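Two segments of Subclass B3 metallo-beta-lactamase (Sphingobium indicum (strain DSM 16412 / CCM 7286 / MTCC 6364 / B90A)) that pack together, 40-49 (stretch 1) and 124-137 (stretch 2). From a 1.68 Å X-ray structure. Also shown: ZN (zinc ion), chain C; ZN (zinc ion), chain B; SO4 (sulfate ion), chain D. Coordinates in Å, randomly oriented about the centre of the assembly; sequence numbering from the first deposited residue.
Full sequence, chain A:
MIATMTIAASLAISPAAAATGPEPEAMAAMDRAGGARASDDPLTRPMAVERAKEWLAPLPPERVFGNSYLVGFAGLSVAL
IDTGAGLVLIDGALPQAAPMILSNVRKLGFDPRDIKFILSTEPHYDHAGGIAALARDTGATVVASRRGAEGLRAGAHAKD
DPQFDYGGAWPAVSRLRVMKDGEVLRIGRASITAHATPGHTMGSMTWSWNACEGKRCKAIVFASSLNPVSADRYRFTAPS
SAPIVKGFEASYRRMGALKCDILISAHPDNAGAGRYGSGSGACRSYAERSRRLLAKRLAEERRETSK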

ATOM      1  N   ASP A  40     -11.873  25.182   1.375  1.00 50.25           N
ATOM      2  CA  ASP A  40     -12.340  23.949   0.761  1.00 45.72           C
ATOM      3  C   ASP A  40     -11.124  23.291   0.135  1.00 36.78           C
ATOM      4  O   ASP A  40     -10.692  23.637  -0.976  1.00 36.47           O
ATOM      5  CB  ASP A  40     -13.447  24.206  -0.246  1.00 45.42           C
ATOM      6  CG  ASP A  40     -14.388  22.999  -0.386  1.00 48.20           C
ATOM      7  OD1 ASP A  40     -13.988  21.849  -0.066  1.00 38.38           O
ATOM      8  OD2 ASP A  40     -15.543  23.218  -0.795  1.00 48.85           O
ATOM      9  N   ASP A  41     -10.537  22.391   0.880  1.00 35.74           N
ATOM     10  CA  ASP A  41      -9.270  21.795   0.508  1.00 32.20           C
ATOM     11  C   ASP A  41      -9.537  20.611  -0.426  1.00 26.38           C
ATOM     12  O   ASP A  41     -10.124  19.609   0.004  1.00 25.53           O
ATOM     13  CB  ASP A  41      -8.573  21.382   1.792  1.00 30.88           C
ATOM     14  CG  ASP A  41      -7.230  20.776   1.552  1.00 29.21           C
ATOM     15  OD1 ASP A  41      -6.888  20.491   0.369  1.00 25.36           O
ATOM     16  OD2 ASP A  41      -6.521  20.578   2.569  1.00 30.91           O
ATOM     17  N   PRO A  42      -9.148  20.702  -1.707  1.00 23.29           N
ATOM     18  CA  PRO A  42      -9.406  19.604  -2.647  1.00 22.22           C
ATOM     19  C   PRO A  42      -8.680  18.329  -2.272  1.00 20.10           C
ATOM     20  O   PRO A  42      -9.055  17.231  -2.740  1.00 21.74           O
ATOM     21  CB  PRO A  42      -8.872  20.131  -3.987  1.00 27.08           C
ATOM     22  CG  PRO A  42      -7.942  21.236  -3.625  1.00 27.15           C
ATOM     23  CD  PRO A  42      -8.429  21.840  -2.319  1.00 29.38           C
ATOM     24  N   LEU A  43      -7.585  18.465  -1.536  1.00 19.87           N
ATOM     25  CA  LEU A  43      -6.774  17.283  -1.263  1.00 17.10           C
ATOM     26  C   LEU A  43      -7.233  16.526  -0.011  1.00 17.07           C
ATOM     27  O   LEU A  43      -6.833  15.363   0.196  1.00 15.88           O
ATOM     28  CB  LEU A  43      -5.308  17.714  -1.107  1.00 17.26           C
ATOM     29  CG  LEU A  43      -4.688  18.500  -2.259  1.00 17.48           C
ATOM     30  CD1 LEU A  43      -3.165  18.644  -1.999  1.00 16.11           C
ATOM     31  CD2 LEU A  43      -5.026  17.797  -3.588  1.00 17.53           C
ATOM     32  N   THR A  44      -8.106  17.125   0.795  1.00 17.95           N
ATOM     33  CA  THR A  44      -8.644  16.395   1.957  1.00 16.27           C
ATOM     34  C   THR A  44     -10.159  16.307   1.956  1.00 19.47           C
ATOM     35  O   THR A  44     -10.730  15.753   2.910  1.00 19.25           O
ATOM     36  CB  THR A  44      -8.211  17.041   3.273  1.00 19.50           C
ATOM     37  OG1 THR A  44      -8.747  18.392   3.332  1.00 22.50           O
ATOM     38  CG2 THR A  44      -6.680  17.033   3.390  1.00 19.87           C
ATOM     39  N   ARG A  45     -10.841  16.807   0.919  1.00 18.83           N
ATOM     40  CA  ARG A  45     -12.298  16.731   0.912  1.00 18.44           C
ATOM     41  C   ARG A  45     -12.727  15.261   1.019  1.00 20.00           C
ATOM     42  O   ARG A  45     -12.175  14.422   0.295  1.00 16.82           O
ATOM     43  CB  ARG A  45     -12.813  17.448  -0.372  1.00 17.90           C
ATOM     44  CG  ARG A  45     -14.339  17.577  -0.503  1.00 19.70           C
ATOM     45  CD  ARG A  45     -14.773  18.280  -1.835  1.00 23.24           C
ATOM     46  NE  ARG A  45     -14.107  19.571  -1.918  1.00 23.77           N
ATOM     47  CZ  ARG A  45     -13.245  19.901  -2.878  1.00 24.92           C
ATOM     48  NH1 ARG A  45     -12.930  19.055  -3.842  1.00 23.88           N
ATOM     49  NH2 ARG A  45     -12.610  21.076  -2.785  1.00 26.77           N
ATOM     50  N   PRO A  46     -13.593  14.883   1.989  1.00 18.34           N
ATOM     51  CA  PRO A  46     -13.768  13.459   2.349  1.00 18.77           C
ATOM     52  C   PRO A  46     -14.357  12.617   1.236  1.00 19.12           C
ATOM     53  O   PRO A  46     -15.153  13.097   0.400  1.00 19.73           O
ATOM     54  CB  PRO A  46     -14.756  13.500   3.525  1.00 19.10           C
ATOM     55  CG  PRO A  46     -14.599  14.913   4.062  1.00 26.39           C
ATOM     56  CD  PRO A  46     -14.355  15.779   2.913  1.00 20.31           C
ATOM     57  N   MET A  47     -13.923  11.365   1.205  1.00 16.59           N
ATOM     58  CA  MET A  47     -14.508  10.314   0.372  1.00 20.45           C
ATOM     59  C   MET A  47     -15.029   9.157   1.213  1.00 18.46           C
ATOM     60  O   MET A  47     -14.504   8.857   2.262  1.00 18.62           O
ATOM     61  CB  MET A  47     -13.443   9.739  -0.629  1.00 19.09           C
ATOM     62  CG  MET A  47     -12.993  10.872  -1.531  1.00 18.47           C
ATOM     63  SD  MET A  47     -11.733  10.296  -2.730  1.00 18.95           S
ATOM     64  CE  MET A  47     -12.790   9.369  -3.817  1.00 18.96           C
ATOM     65  N   ALA A  48     -15.991   8.428   0.653  1.00 20.79           N
ATOM     66  CA  ALA A  48     -16.472   7.166   1.217  1.00 21.91           C
ATOM     67  C   ALA A  48     -16.731   7.263   2.713  1.00 18.92           C
ATOM     68  O   ALA A  48     -16.206   6.497   3.525  1.00 21.29           O
ATOM     69  CB  ALA A  48     -15.478   6.050   0.895  1.00 22.59           C
ATOM     70  N   VAL A  49     -17.557   8.239   3.076  1.00 22.56           N
ATOM     71  CA  VAL A  49     -17.666   8.606   4.476  1.00 21.74           C
ATOM     72  C   VAL A  49     -18.273   7.481   5.301  1.00 21.57           C
ATOM     73  O   VAL A  49     -17.873   7.252   6.453  1.00 23.32           O
ATOM     74  CB  VAL A  49     -18.464   9.918   4.552  1.00 25.30           C
ATOM     75  CG1 VAL A  49     -18.757  10.236   6.007  1.00 34.42           C
ATOM     76  CG2 VAL A  49     -17.655  11.060   3.921  1.00 26.28           C
ATOM     77  N   HIS A 124      -5.421   3.573  -5.718  1.00 13.06           N
ATOM     78  CA  HIS A 124      -6.837   3.578  -5.424  1.00 12.34           C
ATOM     79  C   HIS A 124      -7.049   4.498  -4.232  1.00 12.76           C
ATOM     80  O   HIS A 124      -6.119   4.704  -3.417  1.00 14.67           O
ATOM     81  CB  HIS A 124      -7.316   2.187  -5.051  1.00 15.87           C
ATOM     82  CG  HIS A 124      -7.537   1.293  -6.226  1.00 14.53           C
ATOM     83  ND1 HIS A 124      -7.854  -0.038  -6.078  1.00 16.53           N
ATOM     84  CD2 HIS A 124      -7.530   1.550  -7.564  1.00 18.80           C
ATOM     85  CE1 HIS A 124      -8.042  -0.567  -7.296  1.00 18.80           C
ATOM     86  NE2 HIS A 124      -7.859   0.370  -8.211  1.00 18.12           N
ATOM     87  N   TYR A 125      -8.253   5.094  -4.152  1.00 13.89           N
ATOM     88  CA  TYR A 125      -8.391   6.190  -3.189  1.00 14.23           C
ATOM     89  C   TYR A 125      -8.327   5.760  -1.711  1.00 13.65           C
ATOM     90  O   TYR A 125      -8.109   6.631  -0.854  1.00 14.29           O
ATOM     91  CB  TYR A 125      -9.699   6.965  -3.506  1.00 15.84           C
ATOM     92  CG  TYR A 125     -10.990   6.232  -3.166  1.00 14.63           C
ATOM     93  CD1 TYR A 125     -11.388   6.095  -1.844  1.00 18.55           C
ATOM     94  CD2 TYR A 125     -11.821   5.713  -4.163  1.00 20.54           C
ATOM     95  CE1 TYR A 125     -12.541   5.485  -1.505  1.00 21.67           C
ATOM     96  CE2 TYR A 125     -13.015   5.107  -3.833  1.00 24.82           C
ATOM     97  CZ  TYR A 125     -13.350   4.972  -2.503  1.00 24.50           C
ATOM     98  OH  TYR A 125     -14.537   4.357  -2.147  1.00 31.55           O
ATOM     99  N   ASP A 126      -8.467   4.455  -1.387  1.00 13.47           N
ATOM    100  CA  ASP A 126      -8.363   4.066   0.017  1.00 13.04           C
ATOM    101  C   ASP A 126      -6.914   3.859   0.439  1.00 12.34           C
ATOM    102  O   ASP A 126      -6.658   3.641   1.624  1.00 16.76           O
ATOM    103  CB  ASP A 126      -9.202   2.788   0.327  1.00 16.82           C
ATOM    104  CG  ASP A 126      -8.875   1.591  -0.608  1.00 17.92           C
ATOM    105  OD1 ASP A 126      -8.597   1.784  -1.816  1.00 16.17           O
ATOM    106  OD2 ASP A 126      -8.959   0.436  -0.121  1.00 16.07           O
ATOM    107  N   HIS A 127      -5.940   3.960  -0.494  1.00 12.68           N
ATOM    108  CA  HIS A 127      -4.526   3.916  -0.132  1.00 13.31           C
ATOM    109  C   HIS A 127      -3.776   5.120  -0.612  1.00 14.98           C
ATOM    110  O   HIS A 127      -2.804   5.521   0.011  1.00 16.09           O
ATOM    111  CB  HIS A 127      -3.843   2.630  -0.713  1.00 14.42           C
ATOM    112  CG  HIS A 127      -4.642   1.391  -0.428  1.00 14.16           C
ATOM    113  ND1 HIS A 127      -4.498   0.698   0.759  1.00 15.58           N
ATOM    114  CD2 HIS A 127      -5.652   0.795  -1.093  1.00 15.51           C
ATOM    115  CE1 HIS A 127      -5.391  -0.294   0.802  1.00 15.22           C
ATOM    116  NE2 HIS A 127      -6.093  -0.258  -0.315  1.00 13.11           N
ATOM    117  N   ALA A 128      -4.206   5.724  -1.712  1.00 13.38           N
ATOM    118  CA  ALA A 128      -3.526   6.907  -2.205  1.00 13.04           C
ATOM    119  C   ALA A 128      -4.290   8.194  -1.939  1.00 13.76           C
ATOM    120  O   ALA A 128      -3.780   9.252  -2.283  1.00 15.70           O
ATOM    121  CB  ALA A 128      -3.292   6.767  -3.725  1.00 14.61           C
ATOM    122  N   GLY A 129      -5.510   8.096  -1.419  1.00 13.22           N
ATOM    123  CA  GLY A 129      -6.368   9.257  -1.318  1.00 13.75           C
ATOM    124  C   GLY A 129      -5.749  10.414  -0.557  1.00 12.81           C
ATOM    125  O   GLY A 129      -5.945  11.580  -0.945  1.00 14.41           O
ATOM    126  N   GLY A 130      -5.022  10.123   0.512  1.00 13.23           N
ATOM    127  CA  GLY A 130      -4.408  11.164   1.305  1.00 13.70           C
ATOM    128  C   GLY A 130      -3.006  11.527   0.915  1.00 13.14           C
ATOM    129  O   GLY A 130      -2.404  12.409   1.543  1.00 15.01           O
ATOM    130  N   ILE A 131      -2.445  10.884  -0.104  1.00 13.69           N
ATOM    131  CA  ILE A 131      -1.023  11.095  -0.412  1.00 12.67           C
ATOM    132  C   ILE A 131      -0.740  12.508  -0.916  1.00 15.16           C
ATOM    133  O   ILE A 131       0.248  13.122  -0.522  1.00 14.29           O
ATOM    134  CB  ILE A 131      -0.576  10.027  -1.422  1.00 13.12           C
ATOM    135  CG1 ILE A 131      -0.434   8.667  -0.723  1.00 12.26           C
ATOM    136  CG2 ILE A 131       0.762  10.403  -2.025  1.00 14.03           C
ATOM    137  CD1 ILE A 131       0.078   7.545  -1.726  1.00 15.09           C
ATOM    138  N   ALA A 132      -1.564  13.038  -1.818  1.00 16.24           N
ATOM    139  CA  ALA A 132      -1.327  14.396  -2.286  1.00 16.36           C
ATOM    140  C   ALA A 132      -1.296  15.393  -1.154  1.00 14.16           C
ATOM    141  O   ALA A 132      -0.431  16.289  -1.126  1.00 14.66           O
ATOM    142  CB  ALA A 132      -2.404  14.788  -3.305  1.00 16.64           C
ATOM    143  N   ALA A 133      -2.245  15.288  -0.212  1.00 14.50           N
ATOM    144  CA  ALA A 133      -2.243  16.209   0.912  1.00 16.11           C
ATOM    145  C   ALA A 133      -0.972  16.036   1.727  1.00 16.55           C
ATOM    146  O   ALA A 133      -0.405  17.022   2.228  1.00 15.99           O
ATOM    147  CB  ALA A 133      -3.485  15.982   1.782  1.00 17.22           C
ATOM    148  N   LEU A 134      -0.594  14.786   1.981  1.00 14.64           N
ATOM    149  CA  LEU A 134       0.613  14.517   2.794  1.00 13.17           C
ATOM    150  C   LEU A 134       1.859  15.057   2.099  1.00 15.74           C
ATOM    151  O   LEU A 134       2.730  15.663   2.736  1.00 16.22           O
ATOM    152  CB  LEU A 134       0.791  12.996   3.052  1.00 15.29           C
ATOM    153  CG  LEU A 134      -0.323  12.401   3.918  1.00 13.22           C
ATOM    154  CD1 LEU A 134      -0.298  10.884   3.791  1.00 17.67           C
ATOM    155  CD2 LEU A 134      -0.106  12.896   5.362  1.00 19.38           C
ATOM    156  N   ALA A 135       1.941  14.885   0.774  1.00 14.97           N
ATOM    157  CA  ALA A 135       3.073  15.415   0.043  1.00 16.19           C
ATOM    158  C   ALA A 135       3.090  16.940   0.109  1.00 17.77           C
ATOM    159  O   ALA A 135       4.167  17.541   0.247  1.00 19.40           O
ATOM    160  CB  ALA A 135       3.070  14.910  -1.415  1.00 14.40           C
ATOM    161  N   ARG A 136       1.920  17.558  -0.049  1.00 14.97           N
ATOM    162  CA  ARG A 136       1.825  19.015   0.041  1.00 18.08           C
ATOM    163  C   ARG A 136       2.354  19.496   1.380  1.00 19.46           C
ATOM    164  O   ARG A 136       3.176  20.436   1.454  1.00 20.80           O
ATOM    165  CB  ARG A 136       0.372  19.459  -0.155  1.00 18.02           C
ATOM    166  CG  ARG A 136       0.138  21.003   0.121  1.00 21.21           C
ATOM    167  CD  ARG A 136      -1.344  21.321   0.124  1.00 17.74           C
ATOM    168  NE  ARG A 136      -2.015  20.594   1.187  1.00 25.11           N
ATOM    169  CZ  ARG A 136      -3.344  20.484   1.305  1.00 22.69           C
ATOM    170  NH1 ARG A 136      -3.892  19.735   2.266  1.00 23.60           N
ATOM    171  NH2 ARG A 136      -4.113  21.026   0.393  1.00 24.14           N
ATOM    172  N   ASP A 137       1.905  18.864   2.455  1.00 17.36           N
ATOM    173  CA  ASP A 137       2.168  19.410   3.784  1.00 21.42           C
ATOM    174  C   ASP A 137       3.599  19.139   4.241  1.00 19.00           C
ATOM    175  O   ASP A 137       4.156  19.921   5.041  1.00 22.45           O
ATOM    176  CB  ASP A 137       1.182  18.803   4.796  1.00 25.83           C
ATOM    177  CG  ASP A 137      -0.248  19.469   4.753  1.00 39.01           C
ATOM    178  OD1 ASP A 137      -0.570  20.255   3.836  1.00 28.43           O
ATOM    179  OD2 ASP A 137      -1.033  19.231   5.723  1.00 40.73           O
TER
HETATM  180 ZN    ZN C 302      -7.820  -1.213  -0.707  1.00 16.80          ZN
HETATM  181 ZN    ZN B 301      -7.453  -1.159  -4.434  1.00 17.46          ZN
HETATM  182  S   SO4 D 303     -16.443   3.075  -5.098  1.00 44.98           S
HETATM  183  O1  SO4 D 303     -17.355   3.515  -6.152  1.00 45.85           O
HETATM  184  O2  SO4 D 303     -16.862   1.787  -4.540  1.00 49.11           O
HETATM  185  O3  SO4 D 303     -15.126   2.906  -5.724  1.00 50.25           O
HETATM  186  O4  SO4 D 303     -16.401   4.076  -4.018  1.00 47.05           O
HETATM  187  O   HOH W   1      -4.656  13.944  -0.753  1.00 14.95           O
HETATM  188  O   HOH W   2      -8.358  -0.615  -2.815  1.00 19.96           O
HETATM  189  O   HOH W   3      -6.900  -2.827  -1.622  1.00 21.00           O

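Stretch 1 has no regular secondary structure and packs against stretch 2 at two sites, burying 441 Å² in all.

The first site is built on helix 131-137. Arg-136 extends with chi1 and chi2 both t, then turns at chi3 (p), which brings its guanidinium to Asp-41. The two form a two-pronged salt bridge: NH2 of Arg-136 donates to OD1 of Asp-41 at 2.8 Å, and NH1 of Arg-136 donates to OD2 of Asp-41 at 2.8 Å. Asp-41 is t, with chi2 near -10°. Its OD1 also accepts from the backbone N of Leu-43 at 2.9 Å, so one carboxylate serves both the helix and its own loop. The third guanidinium nitrogen, NE of Arg-136, bonds OD1 of Asp-137 at 3.0 Å.

Leu-43 has the largest covered area of any residue here. In its m, t rotamer, CD1 lies over one face of the guanidinium, 3.5 Å from NH2 of Arg-136, and is 3.7 Å from O of Ala-132; CD2 is also close to that alanine, 4.0 Å from its CB. Its CB meets CB of Ala-133 at 3.8 Å. The small alanines let the loop come close: the CA atoms of Leu-43 and Ala-133 are 5.1 Å apart. Thr-44 is p, and its CG2 adds a contact of 3.7 Å to CB of Ala-133.

Water 1 joins the backbones. It donates to O of Leu-43 (2.8 Å) and O of Gly-129 (2.7 Å), and accepts from N of Ala-133 (2.8 Å).

The second site is Tyr-125. Met-47 (m, t, p) sets its CE over one ring face, 3.7 Å from CG of Tyr-125, in a CH-pi contact. CB of Ala-48 lies 3.8 Å from CE1 of Tyr-125. The phenol remains polar at its tip: OH of Tyr-125 donates to O4 of the sulfate at 2.7 Å.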